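Flap endonuclease 1 (Methanocaldococcus jannaschii, PDB 1A76) cuts 5' flaps from branched DNA during replication and repair, and also degrades DNA as a 5'-3' exonuclease, using magnesium ions. Local coordinates at residues A25-N30 and E152-A157; Q156-A161 and W167-Q172. One frame throughout, in Å; residues are numbered along the deposited sequence.

Contact 1: A25-N30 and E152-A157; sequences AIDGMN and EGEAQA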
ATOM      1  N   ALA A  25       3.529  -6.839   7.222  1.00 14.57           N
ATOM      2  CA  ALA A  25       2.546  -6.939   6.152  1.00 14.08           C
ATOM      3  C   ALA A  25       2.885  -5.763   5.239  1.00 15.04           C
ATOM      4  O   ALA A  25       2.862  -4.612   5.666  1.00 15.42           O
ATOM      5  CB  ALA A  25       1.126  -6.803   6.702  1.00 13.32           C
ATOM      6  N   ILE A  26       3.235  -6.052   3.994  1.00 14.12           N
ATOM      7  CA  ILE A  26       3.582  -4.988   3.064  1.00 14.34           C
ATOM      8  C   ILE A  26       2.388  -4.459   2.275  1.00 14.22           C
ATOM      9  O   ILE A  26       1.652  -5.231   1.669  1.00 14.47           O
ATOM     10  CB  ILE A  26       4.630  -5.447   2.035  1.00 14.32           C
ATOM     11  CG1 ILE A  26       5.943  -5.794   2.733  1.00 16.79           C
ATOM     12  CG2 ILE A  26       4.878  -4.319   1.019  1.00 16.85           C
ATOM     13  CD1 ILE A  26       6.898  -6.545   1.862  1.00 16.09           C
ATOM     14  N   ASP A  27       2.200  -3.141   2.287  1.00 14.90           N
ATOM     15  CA  ASP A  27       1.128  -2.538   1.507  1.00 14.60           C
ATOM     16  C   ASP A  27       1.605  -2.657   0.054  1.00 11.90           C
ATOM     17  O   ASP A  27       2.407  -1.845  -0.423  1.00 11.06           O
ATOM     18  CB  ASP A  27       0.939  -1.069   1.876  1.00 16.20           C
ATOM     19  CG  ASP A  27      -0.164  -0.410   1.069  1.00 19.40           C
ATOM     20  OD1 ASP A  27      -0.389  -0.814  -0.094  1.00 16.91           O
ATOM     21  OD2 ASP A  27      -0.807   0.514   1.595  1.00 16.24           O
ATOM     22  N   GLY A  28       1.116  -3.695  -0.618  1.00 13.75           N
ATOM     23  CA  GLY A  28       1.495  -3.992  -1.987  1.00 11.91           C
ATOM     24  C   GLY A  28       1.414  -2.897  -3.026  1.00  9.92           C
ATOM     25  O   GLY A  28       2.395  -2.620  -3.703  1.00 10.80           O
ATOM     26  N   MET A  29       0.251  -2.279  -3.175  1.00 11.86           N
ATOM     27  CA  MET A  29       0.106  -1.230  -4.175  1.00  9.98           C
ATOM     28  C   MET A  29       0.973  -0.039  -3.837  1.00  9.94           C
ATOM     29  O   MET A  29       1.530   0.585  -4.723  1.00 11.69           O
ATOM     30  CB  MET A  29      -1.354  -0.811  -4.308  1.00 13.77           C
ATOM     31  CG  MET A  29      -2.227  -1.939  -4.827  1.00 18.04           C
ATOM     32  SD  MET A  29      -1.814  -2.384  -6.524  1.00 23.88           S
ATOM     33  CE  MET A  29      -0.864  -3.832  -6.232  1.00 24.62           C
ATOM     34  N   ASN A  30       1.095   0.275  -2.555  1.00  9.81           N
ATOM     35  CA  ASN A  30       1.927   1.401  -2.179  1.00  7.01           C
ATOM     36  C   ASN A  30       3.358   1.116  -2.593  1.00  7.74           C
ATOM     37  O   ASN A  30       4.059   1.997  -3.093  1.00  9.14           O
ATOM     38  CB  ASN A  30       1.886   1.655  -0.669  1.00  9.87           C
ATOM     39  CG  ASN A  30       2.558   2.961  -0.304  1.00 10.53           C
ATOM     40  OD1 ASN A  30       3.727   2.985   0.052  1.00  8.05           O
ATOM     41  ND2 ASN A  30       1.826   4.063  -0.432  1.00 16.03           N
ATOM     42  N   GLU A 152      -9.524  -2.471   0.417  1.00 30.70           N
ATOM     43  CA  GLU A 152      -8.284  -1.726   0.634  1.00 29.28           C
ATOM     44  C   GLU A 152      -7.200  -2.591   1.263  1.00 26.25           C
ATOM     45  O   GLU A 152      -7.389  -3.161   2.336  1.00 26.93           O
ATOM     46  CB  GLU A 152      -8.539  -0.512   1.529  1.00 33.00           C
ATOM     47  CG  GLU A 152      -9.386   0.568   0.866  1.00 37.20           C
ATOM     48  CD  GLU A 152      -8.550   1.614   0.156  1.00 41.26           C
ATOM     49  OE1 GLU A 152      -7.989   1.301  -0.917  1.00 43.74           O
ATOM     50  OE2 GLU A 152      -8.455   2.751   0.673  1.00 44.27           O
ATOM     51  N   GLY A 153      -6.058  -2.675   0.588  1.00 23.98           N
ATOM     52  CA  GLY A 153      -4.960  -3.474   1.096  1.00 21.60           C
ATOM     53  C   GLY A 153      -4.388  -2.910   2.383  1.00 21.00           C
ATOM     54  O   GLY A 153      -3.963  -3.659   3.252  1.00 20.15           O
ATOM     55  N   GLU A 154      -4.370  -1.588   2.506  1.00 18.88           N
ATOM     56  CA  GLU A 154      -3.840  -0.956   3.710  1.00 16.35           C
ATOM     57  C   GLU A 154      -4.693  -1.331   4.907  1.00 11.84           C
ATOM     58  O   GLU A 154      -4.189  -1.426   6.020  1.00 13.00           O
ATOM     59  CB  GLU A 154      -3.789   0.567   3.553  1.00 18.34           C
ATOM     60  CG  GLU A 154      -5.132   1.203   3.335  1.00 25.39           C
ATOM     61  CD  GLU A 154      -5.366   1.590   1.896  1.00 27.86           C
ATOM     62  OE1 GLU A 154      -5.064   0.773   1.002  1.00 34.05           O
ATOM     63  OE2 GLU A 154      -5.859   2.714   1.662  1.00 33.59           O
ATOM     64  N   ALA A 155      -5.989  -1.540   4.673  1.00  7.69           N
ATOM     65  CA  ALA A 155      -6.905  -1.931   5.745  1.00  8.37           C
ATOM     66  C   ALA A 155      -6.658  -3.365   6.147  1.00  8.49           C
ATOM     67  O   ALA A 155      -6.688  -3.691   7.321  1.00  9.06           O
ATOM     68  CB  ALA A 155      -8.350  -1.772   5.312  1.00  6.37           C
ATOM     69  N   GLN A 156      -6.432  -4.229   5.165  1.00 11.99           N
ATOM     70  CA  GLN A 156      -6.171  -5.638   5.439  1.00 11.61           C
ATOM     71  C   GLN A 156      -4.857  -5.784   6.198  1.00  9.29           C
ATOM     72  O   GLN A 156      -4.759  -6.559   7.149  1.00 10.67           O
ATOM     73  CB  GLN A 156      -6.100  -6.441   4.134  1.00 14.12           C
ATOM     74  CG  GLN A 156      -5.662  -7.887   4.325  1.00 14.46           C
ATOM     75  CD  GLN A 156      -6.687  -8.727   5.080  1.00 14.25           C
ATOM     76  OE1 GLN A 156      -7.891  -8.466   5.018  1.00 17.14           O
ATOM     77  NE2 GLN A 156      -6.210  -9.743   5.791  1.00 14.04           N
ATOM     78  N   ALA A 157      -3.849  -5.028   5.784  1.00  9.37           N
ATOM     79  CA  ALA A 157      -2.535  -5.087   6.430  1.00  8.96           C
ATOM     80  C   ALA A 157      -2.623  -4.597   7.867  1.00 13.37           C
ATOM     81  O   ALA A 157      -1.982  -5.157   8.771  1.00 13.03           O
ATOM     82  CB  ALA A 157      -1.526  -4.245   5.647  1.00  7.02           C
TER
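Two methyl groups make the apolar half of this contact: Ala-25 CB, on the strand, meets Ala-157 CB, on the helix, at 3.8 Å. Neither side chain has more than that one carbon, so strand and helix come close here, their CA atoms 5.4 Å apart.

The other half is acidic. Asp-27 brings OD2 to within 3.6 Å of Glu-154 CB, touching the base of the glutamate rather than its charged end. The two side chains run side by side in the same direction, their carboxylate planes 28° apart, with Asp-27 OD2 still 4.3 Å from Glu-154 OE1. The acids belong to a metal site: Glu-154 OE1 is a ligand of a bound manganese ion. Asp-27 is predicted to belong to the same metal site, together with Asp-80.

With CG anti to the backbone N (chi1 179°), Asp-27 also serves as N-cap of the helix that follows it. Its OD1 accepts from Asn-30 N at 3.1 Å, the donor standing well above the carboxylate plane. An alanine in place of Asp-27 would probably leave Asn-30 N without its capping acceptor and the predicted metal site short of one carboxylate.

Strand 23-27 lies inside the sheet between strands 168-170 and 74-79, and Ile-26 turns its side chain away from helix 153-162. That helix, part of the I-domain, packs against the N-domain strand, and Gly-153 N at its start is hydrogen-bonded to Asp-80 OD1.

Contact 2: Q156-A161 and W167-Q172; sequences QASYMA and WAVVSQ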
ATOM      1  N   GLN A 156      -6.432  -4.229   5.165  1.00 11.99           N
ATOM      2  CA  GLN A 156      -6.171  -5.638   5.439  1.00 11.61           C
ATOM      3  C   GLN A 156      -4.857  -5.784   6.198  1.00  9.29           C
ATOM      4  O   GLN A 156      -4.759  -6.559   7.149  1.00 10.67           O
ATOM      5  CB  GLN A 156      -6.100  -6.441   4.134  1.00 14.12           C
ATOM      6  CG  GLN A 156      -5.662  -7.887   4.325  1.00 14.46           C
ATOM      7  CD  GLN A 156      -6.687  -8.727   5.080  1.00 14.25           C
ATOM      8  OE1 GLN A 156      -7.891  -8.466   5.018  1.00 17.14           O
ATOM      9  NE2 GLN A 156      -6.210  -9.743   5.791  1.00 14.04           N
ATOM     10  N   ALA A 157      -3.849  -5.028   5.784  1.00  9.37           N
ATOM     11  CA  ALA A 157      -2.535  -5.087   6.430  1.00  8.96           C
ATOM     12  C   ALA A 157      -2.623  -4.597   7.867  1.00 13.37           C
ATOM     13  O   ALA A 157      -1.982  -5.157   8.771  1.00 13.03           O
ATOM     14  CB  ALA A 157      -1.526  -4.245   5.647  1.00  7.02           C
ATOM     15  N   SER A 158      -3.408  -3.543   8.081  1.00 10.27           N
ATOM     16  CA  SER A 158      -3.557  -3.005   9.424  1.00 12.53           C
ATOM     17  C   SER A 158      -4.198  -4.051  10.334  1.00 12.39           C
ATOM     18  O   SER A 158      -3.738  -4.274  11.461  1.00 10.68           O
ATOM     19  CB  SER A 158      -4.406  -1.728   9.399  1.00 10.33           C
ATOM     20  OG  SER A 158      -3.830  -0.765   8.528  1.00 12.17           O
ATOM     21  N   TYR A 159      -5.254  -4.696   9.839  1.00 14.21           N
ATOM     22  CA  TYR A 159      -5.954  -5.737  10.603  1.00 13.92           C
ATOM     23  C   TYR A 159      -5.002  -6.868  11.009  1.00 14.63           C
ATOM     24  O   TYR A 159      -5.045  -7.365  12.143  1.00 16.42           O
ATOM     25  CB  TYR A 159      -7.111  -6.306   9.768  1.00 12.86           C
ATOM     26  CG  TYR A 159      -7.726  -7.584  10.300  1.00 17.51           C
ATOM     27  CD1 TYR A 159      -8.495  -7.577  11.465  1.00 16.44           C
ATOM     28  CD2 TYR A 159      -7.598  -8.793   9.599  1.00 19.62           C
ATOM     29  CE1 TYR A 159      -9.134  -8.742  11.922  1.00 17.89           C
ATOM     30  CE2 TYR A 159      -8.234  -9.965  10.048  1.00 17.46           C
ATOM     31  CZ  TYR A 159      -9.000  -9.924  11.208  1.00 19.83           C
ATOM     32  OH  TYR A 159      -9.638 -11.054  11.665  1.00 17.59           O
ATOM     33  N   MET A 160      -4.145  -7.282  10.081  1.00 12.63           N
ATOM     34  CA  MET A 160      -3.192  -8.358  10.366  1.00 13.20           C
ATOM     35  C   MET A 160      -2.203  -7.930  11.453  1.00 11.12           C
ATOM     36  O   MET A 160      -1.766  -8.733  12.291  1.00  9.43           O
ATOM     37  CB  MET A 160      -2.438  -8.739   9.091  1.00 11.56           C
ATOM     38  CG  MET A 160      -3.337  -9.367   8.012  1.00 12.80           C
ATOM     39  SD  MET A 160      -2.723  -9.245   6.311  1.00 12.39           S
ATOM     40  CE  MET A 160      -1.423 -10.463   6.313  1.00 10.88           C
ATOM     41  N   ALA A 161      -1.846  -6.654  11.436  1.00 11.18           N
ATOM     42  CA  ALA A 161      -0.909  -6.133  12.425  1.00 11.54           C
ATOM     43  C   ALA A 161      -1.622  -6.016  13.763  1.00 14.21           C
ATOM     44  O   ALA A 161      -1.069  -6.362  14.803  1.00 14.47           O
ATOM     45  CB  ALA A 161      -0.374  -4.774  11.981  1.00  9.24           C
ATOM     46  N   TRP A 167       4.221  -7.669  12.944  1.00 14.98           N
ATOM     47  CA  TRP A 167       4.629  -6.591  13.836  1.00 12.87           C
ATOM     48  C   TRP A 167       4.237  -5.193  13.353  1.00 13.86           C
ATOM     49  O   TRP A 167       3.953  -4.302  14.158  1.00 13.17           O
ATOM     50  CB  TRP A 167       6.138  -6.648  14.018  1.00 10.04           C
ATOM     51  CG  TRP A 167       6.654  -5.756  15.097  1.00 13.01           C
ATOM     52  CD1 TRP A 167       6.416  -5.862  16.441  1.00 12.59           C
ATOM     53  CD2 TRP A 167       7.536  -4.646  14.930  1.00 12.97           C
ATOM     54  NE1 TRP A 167       7.104  -4.880  17.125  1.00 14.59           N
ATOM     55  CE2 TRP A 167       7.800  -4.122  16.219  1.00 14.63           C
ATOM     56  CE3 TRP A 167       8.135  -4.040  13.816  1.00 13.18           C
ATOM     57  CZ2 TRP A 167       8.635  -3.024  16.420  1.00 13.66           C
ATOM     58  CZ3 TRP A 167       8.959  -2.952  14.021  1.00 15.03           C
ATOM     59  CH2 TRP A 167       9.204  -2.455  15.314  1.00 13.18           C
ATOM     60  N   ALA A 168       4.229  -5.006  12.038  1.00 13.31           N
ATOM     61  CA  ALA A 168       3.896  -3.713  11.477  1.00 12.66           C
ATOM     62  C   ALA A 168       3.496  -3.781  10.015  1.00 14.37           C
ATOM     63  O   ALA A 168       3.629  -4.824   9.343  1.00  8.55           O
ATOM     64  CB  ALA A 168       5.092  -2.754  11.633  1.00 11.20           C
ATOM     65  N   VAL A 169       3.001  -2.645   9.537  1.00 11.95           N
ATOM     66  CA  VAL A 169       2.611  -2.499   8.145  1.00 10.30           C
ATOM     67  C   VAL A 169       3.740  -1.707   7.484  1.00  9.83           C
ATOM     68  O   VAL A 169       4.193  -0.690   8.012  1.00  9.44           O
ATOM     69  CB  VAL A 169       1.277  -1.710   8.021  1.00  8.32           C
ATOM     70  CG1 VAL A 169       1.034  -1.290   6.571  1.00  5.94           C
ATOM     71  CG2 VAL A 169       0.124  -2.563   8.551  1.00  5.05           C
ATOM     72  N   VAL A 170       4.225  -2.196   6.354  1.00 11.54           N
ATOM     73  CA  VAL A 170       5.267  -1.498   5.623  1.00  9.74           C
ATOM     74  C   VAL A 170       4.588  -0.655   4.541  1.00 10.47           C
ATOM     75  O   VAL A 170       3.806  -1.163   3.734  1.00  7.17           O
ATOM     76  CB  VAL A 170       6.253  -2.491   4.991  1.00 11.68           C
ATOM     77  CG1 VAL A 170       7.169  -1.770   4.003  1.00 10.33           C
ATOM     78  CG2 VAL A 170       7.065  -3.165   6.085  1.00 14.46           C
ATOM     79  N   SER A 171       4.863   0.645   4.554  1.00 12.25           N
ATOM     80  CA  SER A 171       4.274   1.557   3.589  1.00 13.48           C
ATOM     81  C   SER A 171       4.930   2.938   3.683  1.00 14.68           C
ATOM     82  O   SER A 171       5.588   3.244   4.669  1.00 14.23           O
ATOM     83  CB  SER A 171       2.771   1.692   3.852  1.00 14.09           C
ATOM     84  OG  SER A 171       2.195   2.647   2.971  1.00 15.56           O
ATOM     85  N   GLN A 172       4.758   3.760   2.650  1.00 16.11           N
ATOM     86  CA  GLN A 172       5.323   5.107   2.656  1.00 15.98           C
ATOM     87  C   GLN A 172       4.287   6.094   3.196  1.00 17.14           C
ATOM     88  O   GLN A 172       4.609   7.242   3.533  1.00 17.48           O
ATOM     89  CB  GLN A 172       5.734   5.518   1.243  1.00 14.68           C
ATOM     90  CG  GLN A 172       6.947   4.773   0.729  1.00 17.55           C
ATOM     91  CD  GLN A 172       8.146   4.968   1.622  1.00 16.40           C
ATOM     92  OE1 GLN A 172       8.710   6.059   1.686  1.00 20.34           O
ATOM     93  NE2 GLN A 172       8.534   3.923   2.327  1.00 12.35           N
TER
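Val-169 points its side chain at helix 153-162 and supplies nearly all of the close packing. Its CG2, anti to the carbonyl carbon, reaches the helix backbone at Ala-157, where it lies 3.3 Å from Ala-157 O and also touches Ser-158 N. The same methyl, Val-169 CG2, packs on Ala-157 CB at 3.7 Å and Ala-161 CB at 4.1 Å, so it sits between two alanines one turn apart. CG1 is the lesser branch, approaching Ala-157 CB less closely. Ala-157 O is not left to the methyl alone, since it accepts the helical hydrogen bond from Ala-161 N. No hydrogen bond joins the two segments; van der Waals contact does the work.

Helix and strand run nearly antiparallel, their axes 153° apart in direction and 7.5 Å apart at closest approach. The chain leaves the end of the helix, turns, and comes back as strand 168-170, a helix-to-strand step of the alpha/beta PIN-like nuclease core. The alanines keep the layers close, with the CA atoms of Ala-161 and Ala-168 5.5 Å apart.

Toward Ala-168 the packing slackens. Ala-161 CB comes no nearer to Ala-168 than 4.4 Å from its CA, because the Ala-168 methyl points to the other side of the sheet. Ser-158 gives another peripheral touch: its OG is 4.3 Å from Val-169 CG2, while its polar bonding is to Glu-154 O and Ala-176 O. Beyond Ala-168, the partly exposed Trp-167 forms cation-pi contacts with Arg-183 and Lys-22.

In the fold
Contacts 1 and 2 are both buried and share helix 153-162, which lies over neighbouring strands of one sheet. Ala-157 touches both, set against strand 23-27 in contact 1 and strand 168-170 in contact 2; those strands are themselves joined by backbone bonds such as Val-170 N to Ala-25 O. Their chemistry parts along the helix. Contact 1 lies at its start, where Glu-154 binds the manganese, Asp-27 is predicted to join the metal site, and N-domain meets I-domain. Contact 2 lies farther along, wholly within the I-domain, and its side-chain packing is apolar, without a hydrogen bond across it. Past the strand ends the two meet again, with Asn-30 OD1 bonded to Gln-172 N.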